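Local coordinates for protein aminotransferase, class IV (Brucella abortus, PDB 4TVI) that probably transfers the amino group between the branched-chain amino acids leucine, isoleucine or valine and 2-oxoglutarate, using pyridoxal 5'-phosphate as cofactor, at residues 165-171 against 205-209; 279-283 against 302-307. One frame throughout, in Å; residues are numbered along the deposited sequence.

Interaction 1 (165-171 against 205-209); sequences TSFRRPY and VTDVL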
# COMPACT_ATOMS: atom_id res chain seq x y z
N THR A 165 -2.86 -19.21 -6.86
CA THR A 165 -3.48 -17.92 -7.12
C THR A 165 -2.99 -17.36 -8.45
O THR A 165 -1.87 -17.65 -8.89
CB THR A 165 -3.19 -16.91 -5.99
OG1 THR A 165 -3.71 -15.63 -6.35
CG2 THR A 165 -1.69 -16.80 -5.74
N SER A 166 -3.84 -16.56 -9.09
CA SER A 166 -3.51 -15.97 -10.37
C SER A 166 -2.55 -14.81 -10.20
O SER A 166 -1.97 -14.32 -11.17
CB SER A 166 -4.78 -15.51 -11.08
OG SER A 166 -5.37 -14.44 -10.37
N PHE A 167 -2.41 -14.33 -8.98
CA PHE A 167 -1.53 -13.20 -8.72
C PHE A 167 -0.16 -13.65 -8.24
O PHE A 167 -0.01 -14.76 -7.74
CB PHE A 167 -2.18 -12.26 -7.70
CG PHE A 167 -3.58 -11.88 -8.06
CD1 PHE A 167 -3.83 -11.01 -9.11
CD2 PHE A 167 -4.66 -12.38 -7.34
CE1 PHE A 167 -5.13 -10.66 -9.44
CE2 PHE A 167 -5.96 -12.03 -7.67
CZ PHE A 167 -6.20 -11.17 -8.72
N ARG A 168 0.84 -12.79 -8.40
CA ARG A 168 2.20 -13.12 -7.98
C ARG A 168 2.74 -12.07 -7.02
O ARG A 168 2.20 -10.96 -6.92
CB ARG A 168 3.14 -13.25 -9.19
CG ARG A 168 2.62 -14.13 -10.30
CD ARG A 168 3.67 -14.33 -11.40
NE ARG A 168 3.13 -15.16 -12.49
CZ ARG A 168 3.60 -15.16 -13.74
NH1 ARG A 168 4.62 -14.39 -14.08
NH2 ARG A 168 3.03 -15.94 -14.65
N ARG A 169 3.81 -12.44 -6.33
CA ARG A 169 4.58 -11.52 -5.51
C ARG A 169 5.16 -10.40 -6.37
O ARG A 169 5.60 -10.64 -7.49
CB ARG A 169 5.73 -12.25 -4.80
CG ARG A 169 5.31 -13.40 -3.89
CD ARG A 169 4.51 -12.91 -2.70
NE ARG A 169 5.21 -11.85 -1.98
CZ ARG A 169 4.60 -10.89 -1.29
NH1 ARG A 169 3.28 -10.86 -1.21
NH2 ARG A 169 5.32 -9.97 -0.66
N PRO A 170 5.15 -9.17 -5.85
CA PRO A 170 5.92 -8.11 -6.50
C PRO A 170 7.41 -8.28 -6.21
O PRO A 170 7.81 -9.26 -5.57
CB PRO A 170 5.37 -6.83 -5.87
CG PRO A 170 4.59 -7.25 -4.66
CD PRO A 170 4.59 -8.75 -4.56
N TYR A 171 8.22 -7.34 -6.68
CA TYR A 171 9.66 -7.36 -6.43
C TYR A 171 10.12 -5.93 -6.23
O TYR A 171 9.39 -4.99 -6.54
CB TYR A 171 10.41 -8.04 -7.58
CG TYR A 171 10.01 -7.53 -8.96
CD1 TYR A 171 8.86 -7.99 -9.58
CD2 TYR A 171 10.78 -6.59 -9.63
CE1 TYR A 171 8.49 -7.53 -10.83
CE2 TYR A 171 10.42 -6.13 -10.88
CZ TYR A 171 9.27 -6.60 -11.48
OH TYR A 171 8.89 -6.14 -12.72
N VAL A 205 1.80 -18.90 -3.00
CA VAL A 205 2.11 -17.77 -3.88
C VAL A 205 3.51 -17.89 -4.50
O VAL A 205 4.47 -18.25 -3.82
CB VAL A 205 2.02 -16.44 -3.11
CG1 VAL A 205 2.07 -15.27 -4.07
CG2 VAL A 205 0.74 -16.40 -2.27
N THR A 206 3.60 -17.58 -5.79
CA THR A 206 4.89 -17.59 -6.48
C THR A 206 5.38 -16.17 -6.73
O THR A 206 4.61 -15.21 -6.66
CB THR A 206 4.82 -18.33 -7.82
OG1 THR A 206 4.03 -17.58 -8.75
CG2 THR A 206 4.22 -19.72 -7.64
N ASP A 207 6.68 -16.05 -6.98
CA ASP A 207 7.25 -14.78 -7.43
C ASP A 207 7.10 -14.69 -8.95
O ASP A 207 6.51 -15.58 -9.57
CB ASP A 207 8.72 -14.65 -7.00
CG ASP A 207 9.59 -15.81 -7.47
OD1 ASP A 207 9.30 -16.38 -8.54
OD2 ASP A 207 10.56 -16.15 -6.76
N VAL A 208 7.65 -13.65 -9.55
CA VAL A 208 7.49 -13.41 -10.98
C VAL A 208 8.19 -14.49 -11.82
O VAL A 208 7.82 -14.74 -12.97
CB VAL A 208 8.00 -11.99 -11.34
CG1 VAL A 208 8.36 -11.86 -12.82
CG2 VAL A 208 6.94 -10.95 -10.97
N LEU A 209 9.17 -15.16 -11.22
CA LEU A 209 9.87 -16.26 -11.88
C LEU A 209 9.06 -17.55 -11.87
O LEU A 209 9.42 -18.52 -12.52
CB LEU A 209 11.23 -16.49 -11.23
CG LEU A 209 12.22 -15.34 -11.31
CD1 LEU A 209 13.56 -15.74 -10.72
CD2 LEU A 209 12.39 -14.93 -12.76
O HOH W 1 1.39 -17.11 -7.56
O HOH W 2 8.20 -11.49 -7.67
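Arg169 and Thr206 make the direct backbone bond of this contact. The N of Arg169 donates to the O of Thr206 at 2.9 Å. The bond is nearly straight, 173° at the hydrogen. A water bridges the backbones on each side of it along the chain. Water 1 donates to Phe167 O at 2.7 Å and accepts from Thr206 N. Water 2 donates to Arg169 O and accepts from Val208 N at 2.9 Å. Water 2 thus carries the pairing past the end of strand 202-206.

The apolar contacts come from side-chain stems and methyl groups. Arg169 crosses Val205 at about a right angle, with its CG and CD each 3.7 Å from Val205 CG1. Its chain bends at chi2 (-66°) and chi3 (-53°), which turns the guanidinium away from 205-209; NE is bonded to Thr236 O. The CD of Pro170 sits over one guanidinium face. Val208 CG2 meets Tyr171 CE1 at 3.8 Å.

Arg168 runs extended from CG to NE beside the turn. Its CD comes within 3.6 Å of Asp207 O.

Within the loop, Thr165 OG1 accepts from Phe167 N at 3.2 Å, forming an ST turn, and is also bonded to Glu194. Tyr171 packs on Val208 of the second subunit, and Val208 on Tyr171 of that subunit. Here the parallel pairing of strands 160-164 and 202-206 is followed by a loop and turn bridged by water at the dimer interface of a class IV aminotransferase.

Interaction 2 (279-283 against 302-307); sequences MSKVV and ARALYW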
# COMPACT_ATOMS: atom_id res chain seq x y z
N MET A 279 1.73 -15.19 14.63
CA MET A 279 0.48 -15.40 15.36
C MET A 279 0.36 -16.76 16.03
O MET A 279 -0.09 -16.85 17.18
CB MET A 279 -0.72 -15.17 14.43
CG MET A 279 -2.04 -15.14 15.19
SD MET A 279 -2.15 -13.70 16.28
CE MET A 279 -1.87 -12.38 15.11
N SER A 280 0.74 -17.83 15.32
CA SER A 280 0.61 -19.18 15.86
C SER A 280 1.90 -20.00 15.73
O SER A 280 1.91 -21.20 16.01
CB SER A 280 -0.54 -19.92 15.18
OG SER A 280 -1.79 -19.30 15.47
N LYS A 281 2.97 -19.33 15.29
CA LYS A 281 4.32 -19.90 15.21
C LYS A 281 4.45 -21.01 14.17
O LYS A 281 5.17 -20.86 13.19
CB LYS A 281 4.77 -20.39 16.59
CG LYS A 281 4.72 -19.29 17.65
CD LYS A 281 5.37 -17.99 17.16
CE LYS A 281 5.35 -16.92 18.24
NZ LYS A 281 5.82 -15.59 17.75
N VAL A 282 3.80 -22.15 14.39
CA VAL A 282 3.88 -23.26 13.45
C VAL A 282 2.48 -23.80 13.17
O VAL A 282 1.77 -24.20 14.10
CB VAL A 282 4.79 -24.39 13.99
CG1 VAL A 282 4.77 -25.58 13.04
CG2 VAL A 282 6.21 -23.89 14.17
N VAL A 283 2.08 -23.78 11.90
CA VAL A 283 0.73 -24.17 11.53
C VAL A 283 0.75 -25.13 10.35
O VAL A 283 1.36 -24.84 9.32
CB VAL A 283 -0.15 -22.94 11.16
CG1 VAL A 283 -1.53 -23.39 10.71
CG2 VAL A 283 -0.29 -22.01 12.35
N ALA A 302 8.61 -29.78 14.70
CA ALA A 302 8.99 -28.38 14.52
C ALA A 302 8.30 -27.51 15.56
O ALA A 302 8.94 -26.70 16.23
CB ALA A 302 8.64 -27.92 13.11
N ARG A 303 6.99 -27.69 15.69
CA ARG A 303 6.20 -26.93 16.65
C ARG A 303 6.67 -27.25 18.08
O ARG A 303 6.80 -26.35 18.91
CB ARG A 303 4.71 -27.23 16.48
CG ARG A 303 3.79 -26.38 17.35
CD ARG A 303 2.32 -26.65 17.03
NE ARG A 303 1.43 -26.04 18.02
CZ ARG A 303 0.98 -24.79 17.96
NH1 ARG A 303 1.33 -24.00 16.96
NH2 ARG A 303 0.18 -24.33 18.92
N ALA A 304 6.95 -28.52 18.34
CA ALA A 304 7.39 -28.93 19.67
C ALA A 304 8.72 -28.28 20.02
O ALA A 304 8.91 -27.78 21.13
CB ALA A 304 7.51 -30.45 19.75
N LEU A 305 9.63 -28.26 19.05
CA LEU A 305 10.94 -27.66 19.22
C LEU A 305 10.85 -26.17 19.49
O LEU A 305 11.60 -25.63 20.29
CB LEU A 305 11.81 -27.91 17.99
CG LEU A 305 12.29 -29.35 17.78
CD1 LEU A 305 12.94 -29.50 16.40
CD2 LEU A 305 13.25 -29.75 18.89
N TYR A 306 9.91 -25.51 18.82
CA TYR A 306 9.73 -24.08 19.02
C TYR A 306 9.28 -23.80 20.45
O TYR A 306 9.82 -22.92 21.12
CB TYR A 306 8.72 -23.49 18.03
CG TYR A 306 8.68 -21.98 18.10
CD1 TYR A 306 7.87 -21.33 19.02
CD2 TYR A 306 9.47 -21.21 17.26
CE1 TYR A 306 7.84 -19.95 19.10
CE2 TYR A 306 9.45 -19.82 17.33
CZ TYR A 306 8.63 -19.20 18.26
OH TYR A 306 8.59 -17.83 18.35
N TRP A 307 8.29 -24.56 20.91
CA TRP A 307 7.75 -24.39 22.26
C TRP A 307 8.80 -24.68 23.34
O TRP A 307 8.83 -23.99 24.36
CB TRP A 307 6.53 -25.28 22.46
CG TRP A 307 5.24 -24.53 22.43
CD1 TRP A 307 4.39 -24.29 23.47
CD2 TRP A 307 4.65 -23.90 21.29
NE1 TRP A 307 3.31 -23.56 23.05
CE2 TRP A 307 3.45 -23.30 21.71
CE3 TRP A 307 5.02 -23.78 19.94
CZ2 TRP A 307 2.61 -22.60 20.85
CZ3 TRP A 307 4.19 -23.07 19.08
CH2 TRP A 307 3.00 -22.49 19.54
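Val282 packs against the helix at Arg303. Its CB and CG1 each lie 3.8 Å from Arg303 CB, and the two side chains slide past each other in opposite directions. CG2 rests near Arg303 CA. Val246 of helix 241-252 also touches Val282.

Arg303 reaches back to the strand. Its CG is anti to the backbone N (chi1 -175°), and the chain stays extended to NE, which carries NH1 to two backbone oxygens. NH1 donates to a lone pair of Val282 O at 2.9 Å, with that oxygen tilted 24° from the guanidinium plane. It makes a second, weak bond to Ser280 O at 3.0 Å. Ser280 O also accepts from Val282 N, closing a classic gamma turn with Lys281 at its centre. NH2 of Arg303 forms a salt bridge with Glu156. Trp307 CH2 lies over one guanidinium face.

Lys281 lays its stem against two aromatic rings. Its CB sits over one face of Tyr306 in a CH-pi contact, 4.2 Å from the centroid. Farther along, CE comes 3.4 Å from Tyr306 OH. CB also meets Trp307 CZ3 at 3.7 Å. The amine NZ is bonded to Asn278 O.

The strand and helix segments run nearly antiparallel, with axes 8.2 Å apart. This is the layered alpha/beta packing of a C-terminal helix, 297-310, against strand 281-288 of the mixed sheet.

Interaction 1 and interaction 2 both reach the mixed sheet, where strand 160-164 pairs with both 202-206 and 281-288. Their centres are 26 Å apart and they do not touch. Interaction 1 is partly buried and joins a loop to a strand end and its turn. Its polar links are one backbone bond and two bridging waters, with side-chain stems and methyl groups packed around them, and the second subunit packs against it. Interaction 2 is more buried and lies within one chain. It joins a strand to a helix through apolar stems, aromatic rings and an arginine that binds backbone oxygens. Arginine stems pack in both, but Arg169 turns its guanidinium away from the partner segment, whereas Arg303 directs its own toward it.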